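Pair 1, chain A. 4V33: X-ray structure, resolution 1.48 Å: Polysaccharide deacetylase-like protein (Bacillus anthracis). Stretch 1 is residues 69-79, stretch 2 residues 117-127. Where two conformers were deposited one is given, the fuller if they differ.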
# COMPACT_ATOMS: atom_id res chain seq x y z
N LYS A 69 30.02 16.81 -18.00
CA LYS A 69 31.39 17.26 -18.19
C LYS A 69 31.96 16.88 -19.55
O LYS A 69 32.62 17.69 -20.19
CB LYS A 69 32.28 16.78 -17.05
CG LYS A 69 31.87 17.37 -15.71
CD LYS A 69 31.70 18.89 -15.82
CE LYS A 69 30.79 19.43 -14.73
NZ LYS A 69 30.61 20.91 -14.84
N ASP A 70 31.70 15.66 -20.01
CA ASP A 70 32.15 15.25 -21.33
C ASP A 70 31.35 15.94 -22.45
O ASP A 70 30.18 16.28 -22.27
CB ASP A 70 31.99 13.73 -21.50
CG ASP A 70 33.22 12.95 -21.06
OD1 ASP A 70 34.13 12.76 -21.91
OD2 ASP A 70 33.28 12.52 -19.89
N THR A 71 31.99 16.12 -23.59
CA THR A 71 31.32 16.56 -24.81
C THR A 71 30.55 15.40 -25.41
O THR A 71 31.14 14.36 -25.70
CB THR A 71 32.34 17.05 -25.86
OG1 THR A 71 32.96 18.26 -25.41
CG2 THR A 71 31.65 17.30 -27.20
N LEU A 72 29.25 15.57 -25.61
CA LEU A 72 28.41 14.48 -26.11
C LEU A 72 27.58 14.86 -27.33
O LEU A 72 27.22 16.02 -27.52
CB LEU A 72 27.43 14.03 -25.01
CG LEU A 72 27.97 13.53 -23.68
CD1 LEU A 72 26.82 13.24 -22.73
CD2 LEU A 72 28.84 12.29 -23.88
N THR A 73 27.25 13.86 -28.14
CA THR A 73 26.33 14.07 -29.25
C THR A 73 24.95 13.54 -28.90
O THR A 73 23.95 13.94 -29.49
CB THR A 73 26.81 13.39 -30.54
OG1 THR A 73 27.06 12.00 -30.29
CG2 THR A 73 28.09 14.04 -31.04
N GLU A 74 24.88 12.66 -27.90
CA GLU A 74 23.65 11.96 -27.59
C GLU A 74 23.64 11.50 -26.15
O GLU A 74 24.69 11.20 -25.58
CB GLU A 74 23.54 10.75 -28.54
CG GLU A 74 22.34 9.84 -28.34
CD GLU A 74 22.41 8.61 -29.23
OE1 GLU A 74 23.41 8.47 -29.99
OE2 GLU A 74 21.48 7.78 -29.18
N VAL A 75 22.46 11.44 -25.55
CA VAL A 75 22.27 10.79 -24.26
C VAL A 75 21.25 9.68 -24.46
O VAL A 75 20.22 9.88 -25.09
CB VAL A 75 21.77 11.77 -23.18
CG1 VAL A 75 21.29 11.03 -21.94
CG2 VAL A 75 22.88 12.76 -22.82
N GLN A 76 21.55 8.49 -23.94
CA GLN A 76 20.57 7.41 -23.97
C GLN A 76 20.07 7.14 -22.57
O GLN A 76 20.86 6.93 -21.66
CB GLN A 76 21.16 6.14 -24.57
CG GLN A 76 21.63 6.35 -26.00
CD GLN A 76 22.00 5.06 -26.71
OE1 GLN A 76 22.10 4.00 -26.08
NE2 GLN A 76 22.21 5.14 -28.01
N TYR A 77 18.74 7.16 -22.42
CA TYR A 77 18.12 6.92 -21.12
C TYR A 77 17.52 5.53 -21.09
O TYR A 77 16.55 5.25 -21.81
CB TYR A 77 16.99 7.93 -20.88
CG TYR A 77 17.39 9.38 -20.87
CD1 TYR A 77 17.80 10.00 -19.70
CD2 TYR A 77 17.32 10.15 -22.03
CE1 TYR A 77 18.15 11.35 -19.67
CE2 TYR A 77 17.67 11.50 -22.02
CZ TYR A 77 18.08 12.09 -20.83
OH TYR A 77 18.43 13.43 -20.80
N LYS A 78 18.09 4.65 -20.27
CA LYS A 78 17.52 3.33 -20.08
C LYS A 78 16.49 3.44 -18.97
O LYS A 78 16.81 3.87 -17.86
CB LYS A 78 18.59 2.31 -19.70
CG LYS A 78 18.03 0.90 -19.52
CD LYS A 78 19.06 -0.06 -18.91
CE LYS A 78 20.19 -0.32 -19.88
NZ LYS A 78 21.15 -1.34 -19.34
N ILE A 79 15.26 3.07 -19.28
CA ILE A 79 14.16 3.28 -18.34
C ILE A 79 13.35 2.01 -18.19
O ILE A 79 13.07 1.31 -19.17
CB ILE A 79 13.24 4.43 -18.81
CG1 ILE A 79 14.05 5.71 -19.00
CG2 ILE A 79 12.10 4.65 -17.82
CD1 ILE A 79 13.23 6.91 -19.43
N PHE A 117 9.69 4.64 -11.85
CA PHE A 117 10.46 4.31 -13.04
C PHE A 117 11.92 4.63 -12.75
O PHE A 117 12.24 5.74 -12.35
CB PHE A 117 10.00 5.15 -14.23
CG PHE A 117 8.61 4.85 -14.71
CD1 PHE A 117 7.50 5.31 -14.02
CD2 PHE A 117 8.42 4.13 -15.88
CE1 PHE A 117 6.22 5.04 -14.47
CE2 PHE A 117 7.14 3.87 -16.35
CZ PHE A 117 6.04 4.32 -15.63
N GLN A 118 12.80 3.66 -12.95
CA GLN A 118 14.24 3.91 -12.82
C GLN A 118 14.82 4.40 -14.14
O GLN A 118 14.35 4.02 -15.22
CB GLN A 118 14.96 2.65 -12.32
CG GLN A 118 14.56 2.33 -10.88
CD GLN A 118 15.30 1.16 -10.28
OE1 GLN A 118 16.53 1.14 -10.26
NE2 GLN A 118 14.55 0.18 -9.78
N ILE A 119 15.82 5.27 -14.05
CA ILE A 119 16.44 5.89 -15.21
C ILE A 119 17.96 5.78 -15.09
O ILE A 119 18.54 6.24 -14.10
CB ILE A 119 16.07 7.39 -15.32
CG1 ILE A 119 14.54 7.58 -15.30
CG2 ILE A 119 16.68 8.00 -16.59
CD1 ILE A 119 14.10 9.02 -15.09
N GLU A 120 18.60 5.17 -16.08
CA GLU A 120 20.06 5.15 -16.16
C GLU A 120 20.47 5.85 -17.44
O GLU A 120 20.08 5.43 -18.53
CB GLU A 120 20.61 3.72 -16.23
CG GLU A 120 20.39 2.85 -15.03
CD GLU A 120 21.07 1.50 -15.20
OE1 GLU A 120 21.54 1.20 -16.33
OE2 GLU A 120 21.15 0.74 -14.21
N ALA A 121 21.29 6.89 -17.31
CA ALA A 121 21.72 7.65 -18.48
C ALA A 121 23.17 7.37 -18.83
O ALA A 121 24.03 7.32 -17.96
CB ALA A 121 21.52 9.13 -18.23
N ILE A 122 23.42 7.19 -20.13
CA ILE A 122 24.77 7.13 -20.66
C ILE A 122 24.90 8.16 -21.76
O ILE A 122 23.91 8.58 -22.35
CB ILE A 122 25.15 5.73 -21.21
CG1 ILE A 122 24.35 5.40 -22.48
CG2 ILE A 122 25.00 4.66 -20.13
CD1 ILE A 122 24.73 4.06 -23.11
N GLY A 123 26.13 8.61 -22.01
CA GLY A 123 26.38 9.55 -23.07
C GLY A 123 27.09 8.88 -24.23
O GLY A 123 27.79 7.88 -24.03
N ILE A 124 26.90 9.40 -25.43
CA ILE A 124 27.61 8.91 -26.61
C ILE A 124 28.42 10.04 -27.21
O ILE A 124 27.87 11.12 -27.48
CB ILE A 124 26.63 8.40 -27.69
CG1 ILE A 124 25.48 7.60 -27.08
CG2 ILE A 124 27.39 7.61 -28.77
CD1 ILE A 124 25.92 6.32 -26.40
N LYS A 125 29.71 9.81 -27.43
CA LYS A 125 30.58 10.80 -28.09
C LYS A 125 30.42 10.71 -29.61
O LYS A 125 29.82 9.76 -30.13
CB LYS A 125 32.05 10.56 -27.74
CG LYS A 125 32.36 10.30 -26.28
CD LYS A 125 32.54 11.58 -25.48
CE LYS A 125 33.78 12.36 -25.90
NZ LYS A 125 33.92 13.56 -25.04
N GLU A 126 30.99 11.69 -30.31
CA GLU A 126 30.92 11.72 -31.77
C GLU A 126 31.49 10.46 -32.41
O GLU A 126 30.94 9.96 -33.39
CB GLU A 126 31.62 12.97 -32.32
CG GLU A 126 31.54 13.10 -33.84
CD GLU A 126 32.03 14.45 -34.33
OE1 GLU A 126 31.39 15.47 -34.02
OE2 GLU A 126 33.06 14.48 -35.04
N ASP A 127 32.57 9.92 -31.84
CA ASP A 127 33.14 8.68 -32.39
C ASP A 127 32.44 7.41 -31.90
O ASP A 127 32.86 6.30 -32.25
CB ASP A 127 34.66 8.59 -32.17
CG ASP A 127 35.05 8.43 -30.70
OD1 ASP A 127 34.17 8.32 -29.83
OD2 ASP A 127 36.27 8.42 -30.43
O HOH W 1 31.54 14.11 -28.90
O HOH W 2 22.40 -1.26 -17.04

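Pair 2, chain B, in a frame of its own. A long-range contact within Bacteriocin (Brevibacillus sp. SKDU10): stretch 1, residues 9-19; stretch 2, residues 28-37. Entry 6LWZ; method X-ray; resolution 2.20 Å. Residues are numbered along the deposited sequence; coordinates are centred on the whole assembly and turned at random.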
# COMPACT_ATOMS: atom_id res chain seq x y z
N ALA B 9 3.87 -14.15 -10.66
CA ALA B 9 4.88 -13.13 -10.36
C ALA B 9 4.30 -11.72 -10.37
O ALA B 9 3.36 -11.42 -11.10
CB ALA B 9 6.03 -13.24 -11.35
N ILE B 10 4.90 -10.85 -9.56
CA ILE B 10 4.47 -9.46 -9.48
C ILE B 10 5.24 -8.67 -10.54
O ILE B 10 6.40 -8.96 -10.82
CB ILE B 10 4.67 -8.86 -8.07
CG1 ILE B 10 6.12 -8.44 -7.80
CG2 ILE B 10 4.24 -9.84 -6.98
CD1 ILE B 10 6.41 -6.99 -8.12
N ASP B 11 4.57 -7.68 -11.12
CA ASP B 11 5.17 -6.85 -12.15
C ASP B 11 5.84 -5.64 -11.51
O ASP B 11 7.02 -5.40 -11.73
CB ASP B 11 4.11 -6.41 -13.17
CG ASP B 11 4.72 -5.75 -14.40
OD1 ASP B 11 5.93 -5.93 -14.67
OD2 ASP B 11 3.97 -5.04 -15.11
N ARG B 12 5.08 -4.89 -10.72
CA ARG B 12 5.63 -3.78 -9.95
C ARG B 12 4.77 -3.46 -8.73
O ARG B 12 3.70 -4.04 -8.54
CB ARG B 12 5.83 -2.52 -10.82
CG ARG B 12 4.56 -1.99 -11.47
CD ARG B 12 4.84 -1.36 -12.82
NE ARG B 12 5.38 -2.33 -13.78
CZ ARG B 12 5.85 -2.05 -14.99
NH1 ARG B 12 5.87 -0.80 -15.45
NH2 ARG B 12 6.32 -3.03 -15.75
N PHE B 13 5.27 -2.57 -7.89
CA PHE B 13 4.52 -2.03 -6.77
C PHE B 13 4.12 -0.60 -7.08
O PHE B 13 4.90 0.16 -7.64
CB PHE B 13 5.37 -2.06 -5.50
CG PHE B 13 5.55 -3.44 -4.93
CD1 PHE B 13 6.54 -4.28 -5.43
CD2 PHE B 13 4.73 -3.89 -3.90
CE1 PHE B 13 6.71 -5.55 -4.90
CE2 PHE B 13 4.90 -5.16 -3.37
CZ PHE B 13 5.88 -6.00 -3.87
N ILE B 14 2.88 -0.24 -6.73
CA ILE B 14 2.42 1.14 -6.81
C ILE B 14 2.14 1.71 -5.41
O ILE B 14 1.34 1.17 -4.65
CB ILE B 14 1.16 1.28 -7.69
CG1 ILE B 14 1.45 0.79 -9.11
CG2 ILE B 14 0.70 2.72 -7.74
CD1 ILE B 14 1.09 -0.65 -9.33
N VAL B 15 2.81 2.82 -5.11
CA VAL B 15 2.77 3.46 -3.80
C VAL B 15 1.92 4.72 -3.87
O VAL B 15 2.22 5.63 -4.63
CB VAL B 15 4.18 3.86 -3.34
CG1 VAL B 15 4.14 4.65 -2.05
CG2 VAL B 15 5.05 2.62 -3.18
N LYS B 16 0.85 4.76 -3.07
CA LYS B 16 -0.07 5.89 -3.03
C LYS B 16 -0.04 6.51 -1.64
O LYS B 16 -0.43 5.88 -0.66
CB LYS B 16 -1.48 5.44 -3.37
CG LYS B 16 -1.68 5.12 -4.85
CD LYS B 16 -2.69 4.01 -5.07
CE LYS B 16 -2.90 3.72 -6.55
NZ LYS B 16 -3.78 2.54 -6.80
N ASP B 17 0.44 7.75 -1.57
CA ASP B 17 0.53 8.50 -0.33
C ASP B 17 -0.82 9.14 -0.01
O ASP B 17 -1.43 9.76 -0.87
CB ASP B 17 1.60 9.59 -0.45
CG ASP B 17 1.80 10.36 0.84
OD1 ASP B 17 0.85 11.03 1.29
OD2 ASP B 17 2.92 10.30 1.39
N LYS B 18 -1.26 8.97 1.24
CA LYS B 18 -2.60 9.38 1.66
C LYS B 18 -2.63 10.49 2.69
O LYS B 18 -3.69 11.02 3.01
CB LYS B 18 -3.34 8.19 2.25
CG LYS B 18 -3.43 6.99 1.35
CD LYS B 18 -4.13 7.31 0.04
CE LYS B 18 -4.39 6.02 -0.72
NZ LYS B 18 -5.37 6.19 -1.82
N GLY B 19 -1.47 10.84 3.25
CA GLY B 19 -1.43 11.86 4.28
C GLY B 19 -1.79 11.29 5.63
O GLY B 19 -1.44 10.15 5.96
N TYR B 28 0.75 8.02 6.19
CA TYR B 28 0.74 6.66 5.67
C TYR B 28 0.64 6.60 4.14
O TYR B 28 0.19 7.55 3.49
CB TYR B 28 -0.38 5.82 6.32
CG TYR B 28 -1.76 6.14 5.81
CD1 TYR B 28 -2.38 7.33 6.15
CD2 TYR B 28 -2.45 5.25 4.97
CE1 TYR B 28 -3.65 7.64 5.69
CE2 TYR B 28 -3.72 5.55 4.51
CZ TYR B 28 -4.31 6.75 4.87
OH TYR B 28 -5.56 7.07 4.41
N LYS B 29 1.10 5.48 3.60
CA LYS B 29 1.01 5.19 2.17
C LYS B 29 0.32 3.86 2.00
O LYS B 29 0.64 2.90 2.70
CB LYS B 29 2.40 5.12 1.54
CG LYS B 29 3.24 6.37 1.74
CD LYS B 29 4.64 6.20 1.18
CE LYS B 29 5.55 7.32 1.65
NZ LYS B 29 6.88 7.25 1.00
N GLN B 30 -0.64 3.80 1.08
CA GLN B 30 -1.25 2.54 0.69
C GLN B 30 -0.40 1.93 -0.41
O GLN B 30 -0.11 2.60 -1.40
CB GLN B 30 -2.68 2.74 0.20
CG GLN B 30 -3.66 3.20 1.27
CD GLN B 30 -4.01 2.12 2.27
OE1 GLN B 30 -3.13 1.58 2.96
NE2 GLN B 30 -5.29 1.81 2.38
N VAL B 31 -0.00 0.68 -0.22
CA VAL B 31 0.86 -0.03 -1.16
C VAL B 31 0.05 -1.09 -1.89
O VAL B 31 -0.62 -1.92 -1.27
CB VAL B 31 2.05 -0.70 -0.44
CG1 VAL B 31 2.98 -1.40 -1.44
CG2 VAL B 31 2.84 0.33 0.35
N TYR B 32 0.12 -1.06 -3.22
CA TYR B 32 -0.53 -2.05 -4.07
C TYR B 32 0.53 -2.78 -4.88
O TYR B 32 1.62 -2.26 -5.12
CB TYR B 32 -1.51 -1.36 -5.02
CG TYR B 32 -2.83 -0.99 -4.39
CD1 TYR B 32 -2.92 0.04 -3.46
CD2 TYR B 32 -4.00 -1.66 -4.73
CE1 TYR B 32 -4.13 0.39 -2.88
CE2 TYR B 32 -5.22 -1.33 -4.15
CZ TYR B 32 -5.28 -0.30 -3.22
OH TYR B 32 -6.48 0.04 -2.64
N VAL B 33 0.19 -4.00 -5.29
CA VAL B 33 1.00 -4.77 -6.23
C VAL B 33 0.29 -4.79 -7.57
O VAL B 33 -0.92 -5.03 -7.63
CB VAL B 33 1.27 -6.24 -5.78
CG1 VAL B 33 1.78 -6.28 -4.36
CG2 VAL B 33 0.03 -7.10 -5.90
N ALA B 34 1.02 -4.50 -8.64
CA ALA B 34 0.53 -4.72 -9.99
C ALA B 34 1.09 -6.05 -10.43
O ALA B 34 2.31 -6.22 -10.49
CB ALA B 34 0.98 -3.61 -10.91
N CYS B 35 0.21 -6.99 -10.70
CA CYS B 35 0.60 -8.34 -11.10
C CYS B 35 0.83 -8.42 -12.61
O CYS B 35 0.28 -7.62 -13.37
CB CYS B 35 -0.48 -9.34 -10.69
SG CYS B 35 -0.74 -9.49 -8.91
N MET B 36 1.52 -9.46 -13.02
CA MET B 36 1.66 -9.76 -14.41
C MET B 36 0.27 -10.24 -14.86
O MET B 36 -0.25 -9.73 -15.78
CB MET B 36 2.70 -10.84 -14.67
CG MET B 36 4.12 -10.52 -14.27
SD MET B 36 5.00 -9.25 -15.13
CE MET B 36 5.33 -10.01 -16.69
N ASN B 37 -0.31 -11.18 -14.15
CA ASN B 37 -1.60 -11.76 -14.47
C ASN B 37 -2.76 -10.78 -14.47
O ASN B 37 -3.21 -10.35 -15.51
CB ASN B 37 -1.88 -12.99 -13.59
CG ASN B 37 -1.52 -14.31 -14.29
OD1 ASN B 37 -0.35 -14.72 -14.37
ND2 ASN B 37 -2.54 -15.00 -14.81
O HOH W 3 1.34 -4.84 -14.38
O HOH W 4 -5.94 9.95 3.92

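The sharpest difference lies where Gly123(A) of pair 1 falls on Val33(B) of pair 2. In pair 1 the bare backbone leaves room for a neighbour: Leu72(A) brings CD1 to 3.7 Å from CA of Gly123(A), and a CB built on that glycine would lie only 2.5 Å from the same CD1. In pair 2 the place of Leu72(A) is taken by Ile10(B), whose CA-to-CB bond points away from the other strand. The space over the sheet is filled instead by Val33(B), whose CG1 packs 3.5 Å from CE2 of Phe13(B), the residue matching Val75(A). One pair thus uses a large leucine over a glycine, the other a valine against an aromatic ring.

The frame around this exchange is nearly identical. Each pair is two antiparallel strands, their directions 155° apart and their axes 4.5 Å apart at closest, and the central residues superpose with an RMSD of 0.4 Å. Glu74(A), Gln76(A) and Lys78(A) match Arg12(B), Ile14(B) and Lys16(B); opposite them, Ile124(A), Ile122(A) and Glu120(A) match Ala34(B), Tyr32(B) and Gln30(B). These hydrogen-bonded pairs carry the ladder, as in Gln76(A) N to Ile122(A) O at 2.8 Å and Ile14(B) N to Tyr32(B) O at 2.9 Å. Near one end, two successive amides converge on one carbonyl. Thr73(A) N reaches Ile124(A) O at 2.9 Å while Glu74(A) N makes a weak bond to it at 3.4 Å; in pair 2, Asp11(B) N and Arg12(B) N approach Ala34(B) O at 2.8 and 3.1 Å, within a beta bulge.

On the face bearing Lys78(A) and Lys16(B), lysine serves twice but finds different partners. Lys78(A) has Glu120(A) across from it; their salt bridge is long, NZ to OE1 4.0 Å, and a water bonded to both atoms helps join the charges. At the matching position Gln30(B) offers no charge, and Lys16(B) sets its NZ over the face of the Tyr32(B) ring, 4.4 Å from the centroid, where the electron-rich aromatic can favour a cation. On the same face, bulk is redistributed: Ile14(B) extends CD1 to 3.4 Å from CB of the small Ala34(B), whereas Gln76(A) places CD 4.1 Å from CD1 of the larger Ile124(A) and gives its NE2 to Glu74(A) OE2 at 3.0 Å.

The other face is apolar at its centre in both pairs. Tyr77(A) lays its ring edge against Ile119(A), CD1 to CG2 3.9 Å, and the small Ala121(A) sits beside it, its CB 4.1 Å from that CD1. In pair 2, Val31(B) replaces the alanine and packs CG1 3.9 Å from CD2 of Phe13(B). Where pair 1 has the buried Ile79(A) and Ile119(A), pair 2 has the exposed Asp17(B) and Lys29(B): hydrocarbon suits the enclosed setting, charge the solvent.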